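Local coordinates for RNA-binding protein RMD9, mitochondrial (Saccharomyces cerevisiae S288C, PDB 7A9X), which binds a dodecamer sequence motif in the 3'-untranslated regions of mitochondrial mRNAs and is involved in their processing or stability, at residues T176-E180 with L181-D185; L197-E200 with T201-Q204; F367-I370 with F371-Y375; E463-K466 with K467-L471; R550-P553 with Y554-A557. One frame throughout, in Å; residues are numbered along the deposited sequence.

Interaction 1 of 5, residues T176-E180 with L181-D185; sequences TSFKE and LSFDD. With nucleotides of chain B.
With CG anti to the backbone N (chi1 175°) and two further bends at chi2 and chi4, the chain of K179 turns forward and lays its methylenes against the carboxylate of D184. K179 CE comes within 3.3 Å of D184 OD2, but K179 NZ stays 4.4 Å from that oxygen, beyond salt-bridge distance, so any attraction between the opposite charges is probably weak. L181 places its CG beside its own backbone N (chi1 -66°), where CG rests 3.4 Å from S177 O, while its CD1 meets CD1 of the F178 ring. F183 CD2 meets that same CD1 atom of F178. The carbonyl oxygen L181 O lies over the centre of one face of the F183 ring. Backbone bonds close the turn: F183 N reaches F178 O at 2.8 Å, and S182 N gives to K179 O at 2.9 Å from above the carbonyl plane. E180 O accepts N4 of cytidine 8 of chain B at 3.2 Å; the E180 carboxylate is held by R123 and H116. With S182 as the positive-phi C-prime residue, this is a Schellman motif, ending helix 168-180 ahead of helix 184-193 in the inferred first pentatricopeptide repeat.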
# COMPACT_ATOMS: atom_id res chain seq x y z
N THR A 176 2.43 -17.71 1.91
CA THR A 176 2.97 -16.39 1.58
C THR A 176 1.86 -15.46 1.11
O THR A 176 1.86 -14.27 1.45
CB THR A 176 4.05 -16.51 0.51
OG1 THR A 176 5.04 -17.46 0.92
CG2 THR A 176 4.71 -15.15 0.30
N SER A 177 0.90 -15.99 0.34
CA SER A 177 -0.21 -15.17 -0.12
C SER A 177 -1.02 -14.65 1.06
O SER A 177 -1.32 -13.46 1.14
CB SER A 177 -1.10 -15.98 -1.07
OG SER A 177 -0.39 -16.35 -2.24
N PHE A 178 -1.38 -15.54 1.99
CA PHE A 178 -2.14 -15.11 3.16
C PHE A 178 -1.34 -14.14 4.02
O PHE A 178 -1.93 -13.26 4.67
CB PHE A 178 -2.56 -16.33 3.99
CG PHE A 178 -3.63 -17.15 3.33
CD1 PHE A 178 -4.71 -16.54 2.72
CD2 PHE A 178 -3.55 -18.54 3.33
CE1 PHE A 178 -5.70 -17.30 2.11
CE2 PHE A 178 -4.54 -19.30 2.72
CZ PHE A 178 -5.62 -18.68 2.12
N LYS A 179 -0.01 -14.26 4.03
CA LYS A 179 0.81 -13.28 4.73
C LYS A 179 0.74 -11.92 4.04
O LYS A 179 0.57 -10.89 4.70
CB LYS A 179 2.26 -13.76 4.81
CG LYS A 179 3.23 -12.75 5.41
CD LYS A 179 2.87 -12.40 6.84
CE LYS A 179 3.85 -11.40 7.42
NZ LYS A 179 5.25 -11.91 7.40
N GLU A 180 0.85 -11.90 2.71
CA GLU A 180 0.73 -10.65 1.96
C GLU A 180 -0.65 -10.02 2.10
O GLU A 180 -0.79 -8.82 1.88
CB GLU A 180 1.06 -10.89 0.49
CG GLU A 180 2.50 -11.31 0.26
CD GLU A 180 2.79 -11.69 -1.17
OE1 GLU A 180 1.95 -11.39 -2.05
OE2 GLU A 180 3.87 -12.28 -1.42
N LEU A 181 -1.66 -10.81 2.44
CA LEU A 181 -3.00 -10.30 2.72
C LEU A 181 -3.17 -9.91 4.19
O LEU A 181 -4.31 -9.66 4.61
CB LEU A 181 -4.05 -11.34 2.32
CG LEU A 181 -4.16 -11.65 0.83
CD1 LEU A 181 -5.00 -12.90 0.60
CD2 LEU A 181 -4.76 -10.47 0.08
N SER A 182 -2.08 -9.87 4.96
CA SER A 182 -2.10 -9.49 6.37
C SER A 182 -2.94 -10.47 7.21
O SER A 182 -3.68 -10.06 8.11
CB SER A 182 -2.60 -8.06 6.56
OG SER A 182 -1.69 -7.13 5.98
N PHE A 183 -2.80 -11.76 6.93
CA PHE A 183 -3.51 -12.78 7.70
C PHE A 183 -2.51 -13.69 8.40
O PHE A 183 -2.56 -14.91 8.25
CB PHE A 183 -4.43 -13.60 6.80
CG PHE A 183 -5.54 -12.80 6.18
CD1 PHE A 183 -6.12 -11.75 6.88
CD2 PHE A 183 -6.00 -13.09 4.91
CE1 PHE A 183 -7.15 -11.01 6.32
CE2 PHE A 183 -7.03 -12.36 4.34
CZ PHE A 183 -7.60 -11.32 5.04
N ASP A 184 -1.60 -13.09 9.18
CA ASP A 184 -0.53 -13.85 9.81
C ASP A 184 -1.07 -14.93 10.73
O ASP A 184 -0.60 -16.08 10.70
CB ASP A 184 0.40 -12.91 10.58
CG ASP A 184 0.86 -11.73 9.75
OD1 ASP A 184 0.19 -11.42 8.74
OD2 ASP A 184 1.89 -11.11 10.10
N ASP A 185 -2.06 -14.60 11.56
CA ASP A 185 -2.61 -15.59 12.48
C ASP A 185 -3.26 -16.75 11.74
O ASP A 185 -3.17 -17.90 12.19
CB ASP A 185 -3.61 -14.93 13.43
CG ASP A 185 -2.95 -13.93 14.36
OD1 ASP A 185 -1.70 -13.81 14.33
OD2 ASP A 185 -3.67 -13.25 15.13
P C B 8 4.24 0.63 -0.73
OP1 C B 8 3.96 2.09 -0.83
OP2 C B 8 4.83 0.08 0.51
O5' C B 8 2.90 -0.18 -1.01
C5' C B 8 1.93 0.28 -1.94
C4' C B 8 0.54 -0.04 -1.46
O4' C B 8 0.30 -1.47 -1.53
C3' C B 8 0.25 0.37 -0.01
O3' C B 8 -1.06 0.94 0.11
C2' C B 8 0.31 -0.95 0.75
O2' C B 8 -0.46 -1.00 1.93
C1' C B 8 -0.19 -1.94 -0.29
N1 C B 8 0.30 -3.31 -0.07
C2 C B 8 -0.62 -4.35 0.08
O2 C B 8 -1.83 -4.12 -0.02
N3 C B 8 -0.16 -5.60 0.32
C4 C B 8 1.15 -5.83 0.41
N4 C B 8 1.55 -7.08 0.64
C5 C B 8 2.10 -4.78 0.28
C6 C B 8 1.64 -3.55 0.05

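Interaction 2 of 5, residues L197-E200 with T201-Q204; sequences LSDE and TTSQ
The carbonyl oxygen D199 O is gripped twice by the first turn of helix 200-205: S203 N donates to it at 3.2 Å, lying in the carbonyl plane with a fairly straight N-H...O angle of 160°, and T202 OG1 adds a weak hydrogen bond at 3.4 Å. The next carbonyl is held more closely, E200 O receiving Q204 N at 2.7 Å. On the side-chain level, D199 stands with CG anti to its backbone N (chi1 -167°), which swings the carboxylate forward over the start of the helix. One oxygen, OD1, accepts a weak bond from T201 N at 3.3 Å and also lies near T201 CB; the other, OD2, presses against the methyl of T202, 3.2 Å from its CG2. T202 thus straddles the aspartate, its methyl on the carboxylate and its hydroxyl on the carbonyl, and that hydroxyl also meets CD1 of L197, whose side chain runs at about a right angle to it. E200 and Q204 lie one turn apart, their extended chains crossing with E200 OE2 3.3 Å from Q204 NE2 and the carboxylate and amide planes 49° apart. S203 OG turns to S194 O outside the contact, and the side chains of D199 and T202 both touch S165. The negative charge of D199 at the N-terminal end of the helix dipole is probably stabilising. D199 is the N-cap of this surface helix, and its weak OD1 bond to the N-H two residues on fits an Asx turn.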
# COMPACT_ATOMS: atom_id res chain seq x y z
N LEU A 197 -3.60 -34.00 9.58
CA LEU A 197 -4.31 -34.29 8.34
C LEU A 197 -4.21 -35.78 8.02
O LEU A 197 -3.18 -36.41 8.28
CB LEU A 197 -3.76 -33.47 7.17
CG LEU A 197 -4.08 -31.98 7.16
CD1 LEU A 197 -3.56 -31.34 5.88
CD2 LEU A 197 -5.57 -31.75 7.31
N SER A 198 -5.28 -36.32 7.45
CA SER A 198 -5.29 -37.74 7.10
C SER A 198 -4.25 -38.06 6.04
O SER A 198 -3.47 -39.01 6.18
CB SER A 198 -6.69 -38.15 6.62
OG SER A 198 -6.69 -39.50 6.19
N ASP A 199 -4.22 -37.27 4.96
CA ASP A 199 -3.24 -37.46 3.90
C ASP A 199 -1.87 -37.06 4.43
O ASP A 199 -1.54 -35.88 4.52
CB ASP A 199 -3.63 -36.63 2.68
CG ASP A 199 -2.83 -37.01 1.44
OD1 ASP A 199 -1.92 -37.85 1.54
OD2 ASP A 199 -3.13 -36.47 0.35
N GLU A 200 -1.07 -38.07 4.80
CA GLU A 200 0.23 -37.79 5.39
C GLU A 200 1.15 -37.08 4.41
O GLU A 200 2.05 -36.33 4.83
CB GLU A 200 0.87 -39.10 5.87
CG GLU A 200 2.12 -38.91 6.70
CD GLU A 200 2.71 -40.23 7.15
OE1 GLU A 200 2.26 -41.29 6.66
OE2 GLU A 200 3.62 -40.22 8.01
N THR A 201 0.94 -37.28 3.11
CA THR A 201 1.81 -36.67 2.10
C THR A 201 1.73 -35.15 2.16
O THR A 201 2.76 -34.47 2.21
CB THR A 201 1.43 -37.19 0.71
OG1 THR A 201 1.45 -38.62 0.71
CG2 THR A 201 2.42 -36.67 -0.33
N THR A 202 0.51 -34.60 2.15
CA THR A 202 0.37 -33.15 2.27
C THR A 202 0.79 -32.66 3.65
O THR A 202 1.30 -31.54 3.78
CB THR A 202 -1.07 -32.72 2.00
OG1 THR A 202 -1.80 -32.71 3.23
CG2 THR A 202 -1.74 -33.68 1.04
N SER A 203 0.58 -33.48 4.68
CA SER A 203 1.04 -33.10 6.02
C SER A 203 2.55 -33.01 6.07
O SER A 203 3.11 -32.14 6.75
CB SER A 203 0.51 -34.10 7.05
OG SER A 203 0.76 -33.65 8.36
N GLN A 204 3.24 -33.91 5.36
CA GLN A 204 4.70 -33.84 5.30
C GLN A 204 5.17 -32.66 4.46
O GLN A 204 6.25 -32.11 4.71
CB GLN A 204 5.26 -35.14 4.73
CG GLN A 204 5.09 -36.33 5.64
CD GLN A 204 5.26 -37.65 4.91
OE1 GLN A 204 5.31 -37.68 3.68
NE2 GLN A 204 5.35 -38.74 5.66

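Interaction 3 of 5, residues F367-I370 with F371-Y375; sequences FFTI and FFENY
F371 N donates to F367 O at 2.8 Å, in the carbonyl plane, and F372 N to F368 O at 3.0 Å, almost straight at 172°. These are the i to i+4 bonds of an alpha-helix, the last turns of helix 357-374 in the inferred sixth pentatricopeptide repeat. N374 N continues the series to I370 O at 3.0 Å; E373 N binds T369 O at 3.2 Å and only weakly touches I370 O. Beside the backbone, T369 and E373 run side by side, the T369 methyl facing OE2 of the glutamate. Their polar ends have partners beyond the two segments: T369 OG1 bonds to N365 O and to R410, E373 OE1 to W331. The phenylalanines pack on another side. F368 and F372 lie alongside each other, pointing the same way, with F368 CD1 4.1 Å from F372 CE2. Each ring also has an edge-to-face partner outside the segments, F403 for F368 and W414 for F372. With an alanine in place of F372, the ring that fills this side would be missing, and F368 and W414 would probably be left facing a gap and freer to turn. F372 keeps CG beside its own backbone N (chi1 -71°), which lowers the ring edge onto the preceding turn: F372 CD2 meets F368 O in the ring plane at 3.1 Å, and F371 CD1 sits 3.5 Å above the centre of one F372 face.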
# COMPACT_ATOMS: atom_id res chain seq x y z
N PHE A 367 8.52 10.95 4.07
CA PHE A 367 9.49 12.02 4.29
C PHE A 367 8.81 13.30 4.78
O PHE A 367 9.26 13.91 5.76
CB PHE A 367 10.28 12.29 3.01
CG PHE A 367 11.15 13.50 3.07
CD1 PHE A 367 12.25 13.54 3.92
CD2 PHE A 367 10.88 14.61 2.28
CE1 PHE A 367 13.06 14.65 3.98
CE2 PHE A 367 11.69 15.73 2.34
CZ PHE A 367 12.78 15.75 3.19
N PHE A 368 7.74 13.72 4.11
CA PHE A 368 7.09 14.97 4.50
C PHE A 368 6.28 14.83 5.78
O PHE A 368 6.06 15.83 6.47
CB PHE A 368 6.21 15.48 3.36
CG PHE A 368 6.98 16.11 2.23
CD1 PHE A 368 7.82 17.19 2.47
CD2 PHE A 368 6.88 15.62 0.94
CE1 PHE A 368 8.54 17.77 1.44
CE2 PHE A 368 7.59 16.20 -0.10
CZ PHE A 368 8.42 17.27 0.15
N THR A 369 5.84 13.62 6.12
CA THR A 369 5.25 13.39 7.43
C THR A 369 6.28 13.64 8.52
O THR A 369 5.99 14.31 9.53
CB THR A 369 4.69 11.97 7.52
OG1 THR A 369 3.68 11.79 6.51
CG2 THR A 369 4.08 11.71 8.88
N ILE A 370 7.50 13.13 8.33
CA ILE A 370 8.58 13.41 9.27
C ILE A 370 8.97 14.88 9.22
O ILE A 370 9.26 15.49 10.26
CB ILE A 370 9.78 12.48 8.97
CG1 ILE A 370 9.37 11.02 9.14
CG2 ILE A 370 10.96 12.82 9.86
CD1 ILE A 370 10.38 10.03 8.61
N PHE A 371 8.96 15.48 8.03
CA PHE A 371 9.33 16.89 7.91
C PHE A 371 8.44 17.78 8.77
O PHE A 371 8.93 18.53 9.62
CB PHE A 371 9.27 17.34 6.45
CG PHE A 371 9.59 18.80 6.25
CD1 PHE A 371 8.60 19.77 6.32
CD2 PHE A 371 10.89 19.21 6.01
CE1 PHE A 371 8.90 21.11 6.15
CE2 PHE A 371 11.20 20.55 5.83
CZ PHE A 371 10.20 21.50 5.91
N PHE A 372 7.13 17.70 8.57
CA PHE A 372 6.22 18.60 9.27
C PHE A 372 6.01 18.22 10.73
O PHE A 372 5.44 19.02 11.48
CB PHE A 372 4.89 18.67 8.52
CG PHE A 372 4.98 19.42 7.21
CD1 PHE A 372 4.88 20.80 7.19
CD2 PHE A 372 5.20 18.75 6.02
CE1 PHE A 372 4.98 21.50 6.00
CE2 PHE A 372 5.29 19.44 4.83
CZ PHE A 372 5.18 20.82 4.82
N GLU A 373 6.45 17.03 11.15
CA GLU A 373 6.54 16.78 12.59
C GLU A 373 7.75 17.50 13.18
O GLU A 373 7.68 18.04 14.29
CB GLU A 373 6.62 15.29 12.87
CG GLU A 373 5.33 14.54 12.63
CD GLU A 373 5.42 13.08 13.01
OE1 GLU A 373 6.45 12.69 13.61
OE2 GLU A 373 4.47 12.32 12.72
N ASN A 374 8.86 17.53 12.44
CA ASN A 374 10.06 18.21 12.91
C ASN A 374 9.84 19.72 12.95
O ASN A 374 10.18 20.38 13.95
CB ASN A 374 11.24 17.86 12.00
CG ASN A 374 12.55 18.43 12.50
OD1 ASN A 374 13.09 17.96 13.50
ND2 ASN A 374 13.07 19.43 11.81
N TYR A 375 9.28 20.30 11.89
CA TYR A 375 9.04 21.74 11.81
C TYR A 375 7.62 22.11 12.22
O TYR A 375 7.03 23.05 11.69
CB TYR A 375 9.35 22.24 10.41
CG TYR A 375 10.82 22.21 10.08
CD1 TYR A 375 11.69 23.17 10.61
CD2 TYR A 375 11.35 21.23 9.25
CE1 TYR A 375 13.04 23.15 10.32
CE2 TYR A 375 12.70 21.21 8.95
CZ TYR A 375 13.54 22.17 9.49
OH TYR A 375 14.89 22.14 9.19

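Interaction 4 of 5, residues E463-K466 with K467-L471; sequences ELVK and KLNEL
Backbone hydrogen bonds link E463-K466 to K467-L471 residue by residue. L468 N reaches L464 O at 2.8 Å, and E470 N reaches K466 O at the same 2.8 Å, nearly along the C=O axis. K467 N donates to E463 O at 3.0 Å from above the carbonyl plane, and N469 N to V465 O at 3.2 Å with an N-H...O angle of 162°. The apolar contact between the two ranges joins L464 CD1 to L468 CG at 4.3 Å. L468 has its CG beside its own backbone N (chi1 -73°), which tucks the branch point back onto L464 O at 3.2 Å and spreads the two methyls beyond it. These i to i+4 steps belong to helix 454-470, near the end of the inferred eighth pentatricopeptide repeat; L464 and L468 both lean on D480 of helix 478-486, and L464 also touches Y439 of helix 436-445. Of the polar side chains, N469 folds back over the preceding turn, its amide close to V465 O and ND2 near the V465 CG1 methyl. E470 likewise lies back along the helix, with its CG 3.2 Å from K466 O and its OE2 approaching K466 CB. A charge pair lies within K467-L471: K467, bent at chi2, brings NZ to 3.8 Å from E470 OE1, a long salt bridge.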
# COMPACT_ATOMS: atom_id res chain seq x y z
N GLU A 463 -13.75 24.93 -9.10
CA GLU A 463 -12.64 24.45 -9.92
C GLU A 463 -12.42 22.95 -9.75
O GLU A 463 -11.92 22.29 -10.67
CB GLU A 463 -11.36 25.23 -9.58
CG GLU A 463 -10.24 25.05 -10.60
CD GLU A 463 -9.07 25.98 -10.36
OE1 GLU A 463 -9.15 26.81 -9.42
OE2 GLU A 463 -8.07 25.88 -11.10
N LEU A 464 -12.79 22.40 -8.59
CA LEU A 464 -12.73 20.96 -8.40
C LEU A 464 -13.79 20.25 -9.24
O LEU A 464 -13.50 19.27 -9.93
CB LEU A 464 -12.89 20.61 -6.92
CG LEU A 464 -13.08 19.13 -6.58
CD1 LEU A 464 -11.90 18.29 -7.04
CD2 LEU A 464 -13.32 18.95 -5.09
N VAL A 465 -15.03 20.75 -9.20
CA VAL A 465 -16.09 20.16 -10.01
C VAL A 465 -15.76 20.29 -11.49
O VAL A 465 -16.04 19.38 -12.28
CB VAL A 465 -17.45 20.80 -9.67
CG1 VAL A 465 -18.56 20.17 -10.49
CG2 VAL A 465 -17.75 20.67 -8.18
N LYS A 466 -15.17 21.42 -11.89
CA LYS A 466 -14.75 21.58 -13.27
C LYS A 466 -13.69 20.54 -13.65
O LYS A 466 -13.81 19.87 -14.68
CB LYS A 466 -14.22 23.00 -13.50
CG LYS A 466 -15.29 24.07 -13.45
CD LYS A 466 -14.70 25.46 -13.62
CE LYS A 466 -15.77 26.54 -13.57
NZ LYS A 466 -15.19 27.91 -13.70
N LYS A 467 -12.66 20.39 -12.81
CA LYS A 467 -11.61 19.42 -13.10
C LYS A 467 -12.14 17.99 -13.05
O LYS A 467 -11.59 17.11 -13.73
CB LYS A 467 -10.45 19.59 -12.12
CG LYS A 467 -9.20 18.82 -12.50
CD LYS A 467 -8.64 19.30 -13.83
CE LYS A 467 -7.38 18.54 -14.22
NZ LYS A 467 -6.80 19.03 -15.50
N LEU A 468 -13.19 17.73 -12.27
CA LEU A 468 -13.81 16.42 -12.28
C LEU A 468 -14.38 16.11 -13.66
O LEU A 468 -14.14 15.04 -14.23
CB LEU A 468 -14.91 16.34 -11.22
CG LEU A 468 -14.47 16.25 -9.76
CD1 LEU A 468 -15.68 16.11 -8.85
CD2 LEU A 468 -13.50 15.10 -9.54
N ASN A 469 -15.14 17.05 -14.23
CA ASN A 469 -15.73 16.83 -15.54
C ASN A 469 -14.69 16.91 -16.65
O ASN A 469 -14.84 16.25 -17.69
CB ASN A 469 -16.86 17.83 -15.79
CG ASN A 469 -17.98 17.71 -14.77
OD1 ASN A 469 -18.21 16.64 -14.21
ND2 ASN A 469 -18.68 18.81 -14.53
N GLU A 470 -13.63 17.71 -16.46
CA GLU A 470 -12.56 17.76 -17.45
C GLU A 470 -11.86 16.41 -17.58
O GLU A 470 -11.50 16.00 -18.68
CB GLU A 470 -11.54 18.84 -17.08
CG GLU A 470 -12.03 20.26 -17.28
CD GLU A 470 -11.00 21.29 -16.85
OE1 GLU A 470 -9.79 20.96 -16.85
OE2 GLU A 470 -11.39 22.42 -16.51
N LEU A 471 -11.67 15.72 -16.46
CA LEU A 471 -11.05 14.40 -16.45
C LEU A 471 -12.07 13.27 -16.57
O LEU A 471 -11.75 12.12 -16.27
CB LEU A 471 -10.21 14.22 -15.18
CG LEU A 471 -9.08 15.24 -15.03
CD1 LEU A 471 -8.23 14.91 -13.82
CD2 LEU A 471 -8.23 15.29 -16.29

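Interaction 5 of 5, residues R550-P553 with Y554-A557; sequences RYTP and YFRA
T552 is the bump and the F555 ring the flat surface that receives it: T552 CA sits 3.5 Å from the ring centroid and only 3° off the ring normal, a CH-pi contact squarely over one face. Both branches of the threonine lie toward the CD2-CE2 rim, T552 OG1 3.6 Å from F555 CE2 and the methyl nearer CD2. F555 keeps CG beside its backbone N (chi1 -77°) with the ring turned to chi2 -2°, and this carries the other rim of the ring, at CD1, to 3.1 Å from Y551 O. A second, looser fit lies further round the turn. Y551 and Y554 meet obliquely, CD2 to CD2 at 4.2 Å, and the pyrrolidine of P553 presses its CG 4.0 Å from Y554 CD2. Two backbone bonds hold the turn tight: Y554 N to Y551 O at 3.1 Å and F555 N to T552 O at 2.9 Å, both donors well above the carbonyl plane. These i to i+3 bonds belong to a short 3-10 segment that follows on from helix 540-551. F555 also packs on V561 of helix 559-563, and Y551 stacks edge-to-face with W461. Replacing F555 by a serine would remove the ring, and T552 CA would probably lose its cover while a gap opened toward V561. With T552 OG1 bonded to L548 O, the chemistry implies that dispersion and CH-pi contact, not side-chain hydrogen bonds, join T552 to the ring.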
# COMPACT_ATOMS: atom_id res chain seq x y z
N ARG A 550 -27.47 21.82 -3.55
CA ARG A 550 -27.39 22.25 -4.94
C ARG A 550 -26.79 21.18 -5.83
O ARG A 550 -27.22 21.01 -6.98
CB ARG A 550 -26.59 23.55 -5.04
CG ARG A 550 -26.42 24.07 -6.46
CD ARG A 550 -27.76 24.33 -7.13
NE ARG A 550 -27.61 24.94 -8.45
CZ ARG A 550 -27.67 26.24 -8.69
NH1 ARG A 550 -27.52 26.70 -9.92
NH2 ARG A 550 -27.87 27.09 -7.69
N TYR A 551 -25.79 20.44 -5.33
CA TYR A 551 -25.07 19.46 -6.12
C TYR A 551 -25.48 18.02 -5.82
O TYR A 551 -24.80 17.09 -6.27
CB TYR A 551 -23.56 19.64 -5.93
CG TYR A 551 -22.99 20.82 -6.67
CD1 TYR A 551 -23.11 22.11 -6.16
CD2 TYR A 551 -22.33 20.65 -7.88
CE1 TYR A 551 -22.59 23.20 -6.84
CE2 TYR A 551 -21.80 21.73 -8.57
CZ TYR A 551 -21.94 23.00 -8.04
OH TYR A 551 -21.41 24.08 -8.72
N THR A 552 -26.56 17.82 -5.07
CA THR A 552 -27.04 16.47 -4.79
C THR A 552 -27.33 15.64 -6.05
O THR A 552 -26.94 14.46 -6.06
CB THR A 552 -28.29 16.54 -3.89
OG1 THR A 552 -27.91 17.01 -2.59
CG2 THR A 552 -28.95 15.18 -3.77
N PRO A 553 -27.97 16.16 -7.10
CA PRO A 553 -28.21 15.32 -8.28
C PRO A 553 -26.95 14.79 -8.95
O PRO A 553 -27.03 13.81 -9.70
CB PRO A 553 -28.99 16.25 -9.23
CG PRO A 553 -28.68 17.63 -8.75
CD PRO A 553 -28.57 17.50 -7.27
N TYR A 554 -25.80 15.40 -8.69
CA TYR A 554 -24.53 14.94 -9.26
C TYR A 554 -23.80 13.97 -8.34
O TYR A 554 -22.65 13.62 -8.62
CB TYR A 554 -23.64 16.14 -9.58
CG TYR A 554 -24.26 17.11 -10.56
CD1 TYR A 554 -24.18 16.89 -11.93
CD2 TYR A 554 -24.92 18.25 -10.11
CE1 TYR A 554 -24.75 17.77 -12.83
CE2 TYR A 554 -25.49 19.14 -11.01
CZ TYR A 554 -25.40 18.89 -12.36
OH TYR A 554 -25.96 19.77 -13.25
N PHE A 555 -24.43 13.53 -7.25
CA PHE A 555 -23.77 12.66 -6.29
C PHE A 555 -23.60 11.25 -6.85
O PHE A 555 -24.37 10.81 -7.71
CB PHE A 555 -24.57 12.59 -4.99
CG PHE A 555 -24.42 13.80 -4.10
CD1 PHE A 555 -23.57 14.84 -4.45
CD2 PHE A 555 -25.11 13.88 -2.90
CE1 PHE A 555 -23.43 15.94 -3.63
CE2 PHE A 555 -24.97 14.98 -2.07
CZ PHE A 555 -24.13 16.02 -2.44
N ARG A 556 -22.59 10.55 -6.36
CA ARG A 556 -22.44 9.14 -6.70
C ARG A 556 -23.65 8.34 -6.22
O ARG A 556 -24.11 7.41 -6.90
CB ARG A 556 -21.16 8.57 -6.10
CG ARG A 556 -20.43 7.57 -6.98
CD ARG A 556 -19.55 8.28 -8.00
NE ARG A 556 -18.75 7.34 -8.78
CZ ARG A 556 -17.81 7.70 -9.65
NH1 ARG A 556 -17.14 6.78 -10.32
NH2 ARG A 556 -17.55 8.99 -9.85
N ALA A 557 -24.18 8.71 -5.06
CA ALA A 557 -25.37 8.09 -4.50
C ALA A 557 -26.05 9.10 -3.58
O ALA A 557 -25.38 9.90 -2.93
CB ALA A 557 -25.03 6.81 -3.72

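Overall arrangement
The five contacts are all local, yet their settings differ. Interaction 3 is the buried one, dominated by phenylalanines, whereas interaction 2, whose centre lies about 36 Å from the centre of the chain, is at the surface and relies on polar capping. Interactions 1, 4 and 5 are partly buried. Interactions 3 and 4 lie mainly along the last turns of one helix; 1 spans a helix end, 5 a 3-10 turn after a helix, and 2 a helix start. Interaction 1 reaches the start of helix 184-193, interaction 2 follows that helix, and interaction 1 alone bonds to the RNA. Interactions 4 and 5 touch, V465 CG1 packing 4.1 Å from Y551 CE2 and tying helix 454-470 to helix 540-551.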